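Local coordinates for fervidolysin (Fervidobacterium pennivorans, PDB 1R6V), which degrades keratin into peptides as a subtilisin-like serine protease, allowing the bacterium to grow on native feathers, at residues I157-D162 and H259-M264. The protein carries 1 engineered substitution. Residues are numbered along the deposited sequence; the frame is centred on the assembly and turned at random.
Sequences IVAVVD and HGAKVM
Val158 and Val263 pack side by side on one face of a mixed beta sheet, where their strands run parallel, while Ala159 and Met264 meet on the other. The strands are neighbours in the central sheet of the subtilisin-like catalytic domain. Strand 225-230 flanks 157-162 at its other edge. Helix 380-397 covers the valine face, and helix 246-258 covers the Ala159 face. That helix ends in a Schellman motif with Gly260 at C-prime, and the chain then turns into its strand. Two backbone bonds join the edges. Lys262 N donates to Ile157 O at 2.9 Å, and Ala159 N donates to Val263 O, also at 2.9 Å. Ile157 lies over the turn. Its CG2, anti to the backbone N, rests 3.7 Å from Ala261 CA. Its CD1 reaches the carbonyl oxygens of His259 and Gly260. An alanine here would remove CG2 and CD1, and would probably open a gap beside Ala261 CA and leave the His259 carbonyl without its contact; CB would still lie against the Gly260 carbonyl. Ala159 CB touches both Ala261 CB and Met264 CG, 3.8 Å from the latter. Asp162, inferred to belong to the charge relay system, ends this strand. On the valine face, Val158 CG2 and Val263 CG1 touch at 3.6 Å. On the other, the extended Met264 chain brings SD to 4.0 Å from Val161 CG2.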
ATOM      1  N   ILE A 157      -2.882   3.304 -24.192  1.00 12.97           N
ATOM      2  CA  ILE A 157      -1.621   2.676 -23.792  1.00 12.99           C
ATOM      3  C   ILE A 157      -1.863   1.924 -22.480  1.00 11.41           C
ATOM      4  O   ILE A 157      -2.331   2.496 -21.503  1.00 12.40           O
ATOM      5  CB  ILE A 157      -0.507   3.736 -23.568  1.00 13.44           C
ATOM      6  CG1 ILE A 157      -0.109   4.353 -24.912  1.00 15.06           C
ATOM      7  CG2 ILE A 157       0.732   3.095 -22.924  1.00 14.52           C
ATOM      8  CD1 ILE A 157       0.795   5.574 -24.776  1.00 15.77           C
ATOM      9  N   VAL A 158      -1.542   0.632 -22.477  1.00 10.77           N
ATOM     10  CA  VAL A 158      -1.721  -0.210 -21.292  1.00  8.62           C
ATOM     11  C   VAL A 158      -0.360  -0.603 -20.731  1.00  9.57           C
ATOM     12  O   VAL A 158       0.449  -1.211 -21.453  1.00 10.64           O
ATOM     13  CB  VAL A 158      -2.427  -1.536 -21.667  1.00 11.18           C
ATOM     14  CG1 VAL A 158      -2.516  -2.455 -20.458  1.00 10.12           C
ATOM     15  CG2 VAL A 158      -3.803  -1.253 -22.247  1.00 11.56           C
ATOM     16  N   ALA A 159      -0.109  -0.284 -19.467  1.00  9.91           N
ATOM     17  CA  ALA A 159       1.161  -0.669 -18.861  1.00 10.28           C
ATOM     18  C   ALA A 159       1.017  -2.038 -18.238  1.00 10.11           C
ATOM     19  O   ALA A 159       0.118  -2.275 -17.429  1.00  9.83           O
ATOM     20  CB  ALA A 159       1.597   0.334 -17.803  1.00 11.64           C
ATOM     21  N   VAL A 160       1.902  -2.944 -18.642  1.00 10.06           N
ATOM     22  CA  VAL A 160       1.909  -4.294 -18.088  1.00 10.92           C
ATOM     23  C   VAL A 160       3.082  -4.260 -17.092  1.00 10.36           C
ATOM     24  O   VAL A 160       4.246  -4.319 -17.476  1.00 12.67           O
ATOM     25  CB  VAL A 160       2.097  -5.354 -19.211  1.00  9.95           C
ATOM     26  CG1 VAL A 160       2.460  -6.724 -18.605  1.00 10.69           C
ATOM     27  CG2 VAL A 160       0.785  -5.484 -20.008  1.00 10.79           C
ATOM     28  N   VAL A 161       2.736  -4.157 -15.814  1.00 12.17           N
ATOM     29  CA  VAL A 161       3.687  -4.037 -14.697  1.00  9.58           C
ATOM     30  C   VAL A 161       3.866  -5.461 -14.229  1.00 11.02           C
ATOM     31  O   VAL A 161       3.081  -5.985 -13.450  1.00 11.65           O
ATOM     32  CB  VAL A 161       3.079  -3.113 -13.643  1.00 10.66           C
ATOM     33  CG1 VAL A 161       4.119  -2.801 -12.562  1.00  8.62           C
ATOM     34  CG2 VAL A 161       2.610  -1.819 -14.348  1.00  9.64           C
ATOM     35  N   ASP A 162       4.959  -6.058 -14.691  1.00 10.54           N
ATOM     36  CA  ASP A 162       5.134  -7.487 -14.519  1.00 11.96           C
ATOM     37  C   ASP A 162       6.611  -7.894 -14.745  1.00 12.34           C
ATOM     38  O   ASP A 162       7.541  -7.146 -14.410  1.00 12.47           O
ATOM     39  CB  ASP A 162       4.233  -8.094 -15.608  1.00 12.23           C
ATOM     40  CG  ASP A 162       3.668  -9.429 -15.250  1.00 16.04           C
ATOM     41  OD1 ASP A 162       4.437 -10.415 -15.255  1.00 15.33           O
ATOM     42  OD2 ASP A 162       2.448  -9.478 -14.966  1.00 15.16           O
ATOM     43  N   HIS A 259       4.388   8.886 -19.135  1.00 15.58           N
ATOM     44  CA  HIS A 259       4.514   8.576 -20.544  1.00 16.22           C
ATOM     45  C   HIS A 259       3.220   8.142 -21.209  1.00 14.88           C
ATOM     46  O   HIS A 259       3.244   7.516 -22.267  1.00 16.10           O
ATOM     47  CB  HIS A 259       5.614   7.529 -20.752  1.00 16.82           C
ATOM     48  CG  HIS A 259       6.992   8.081 -20.568  1.00 22.15           C
ATOM     49  ND1 HIS A 259       7.834   8.340 -21.630  1.00 26.27           N
ATOM     50  CD2 HIS A 259       7.631   8.537 -19.464  1.00 23.57           C
ATOM     51  CE1 HIS A 259       8.927   8.938 -21.188  1.00 25.63           C
ATOM     52  NE2 HIS A 259       8.829   9.071 -19.877  1.00 23.45           N
ATOM     53  N   GLY A 260       2.094   8.454 -20.576  1.00 16.45           N
ATOM     54  CA  GLY A 260       0.822   8.173 -21.208  1.00 15.86           C
ATOM     55  C   GLY A 260      -0.010   6.934 -20.960  1.00 15.24           C
ATOM     56  O   GLY A 260      -1.071   6.821 -21.584  1.00 12.07           O
ATOM     57  N   ALA A 261       0.423   6.008 -20.105  1.00 14.64           N
ATOM     58  CA  ALA A 261      -0.409   4.828 -19.845  1.00 15.05           C
ATOM     59  C   ALA A 261      -1.737   5.282 -19.228  1.00 14.19           C
ATOM     60  O   ALA A 261      -1.745   6.147 -18.354  1.00 15.08           O
ATOM     61  CB  ALA A 261       0.315   3.861 -18.885  1.00 15.24           C
ATOM     62  N   LYS A 262      -2.861   4.728 -19.691  1.00 13.53           N
ATOM     63  CA  LYS A 262      -4.161   5.091 -19.130  1.00 14.39           C
ATOM     64  C   LYS A 262      -4.745   3.989 -18.252  1.00 12.84           C
ATOM     65  O   LYS A 262      -5.720   4.202 -17.535  1.00 11.00           O
ATOM     66  CB  LYS A 262      -5.149   5.472 -20.238  1.00 16.36           C
ATOM     67  CG  LYS A 262      -4.773   6.749 -20.966  1.00 24.44           C
ATOM     68  CD  LYS A 262      -4.539   7.879 -20.004  1.00 27.29           C
ATOM     69  CE  LYS A 262      -3.988   9.102 -20.732  1.00 31.08           C
ATOM     70  NZ  LYS A 262      -3.625  10.176 -19.763  1.00 34.76           N
ATOM     71  N   VAL A 263      -4.161   2.798 -18.326  1.00 11.76           N
ATOM     72  CA  VAL A 263      -4.589   1.705 -17.457  1.00 11.12           C
ATOM     73  C   VAL A 263      -3.353   0.821 -17.254  1.00 11.29           C
ATOM     74  O   VAL A 263      -2.499   0.727 -18.140  1.00 11.02           O
ATOM     75  CB  VAL A 263      -5.783   0.889 -18.065  1.00 13.98           C
ATOM     76  CG1 VAL A 263      -5.432   0.386 -19.465  1.00 13.35           C
ATOM     77  CG2 VAL A 263      -6.139  -0.274 -17.141  1.00 11.27           C
ATOM     78  N   MET A 264      -3.218   0.245 -16.059  1.00  8.44           N
ATOM     79  CA  MET A 264      -2.085  -0.645 -15.745  1.00  8.93           C
ATOM     80  C   MET A 264      -2.609  -1.960 -15.208  1.00  9.33           C
ATOM     81  O   MET A 264      -3.611  -1.984 -14.502  1.00 10.79           O
ATOM     82  CB  MET A 264      -1.184  -0.042 -14.658  1.00 10.05           C
ATOM     83  CG  MET A 264      -0.681   1.373 -14.981  1.00  9.39           C
ATOM     84  SD  MET A 264       0.852   1.809 -14.033  1.00  5.13           S
ATOM     85  CE  MET A 264       0.762   3.641 -14.127  1.00 16.21           C
TER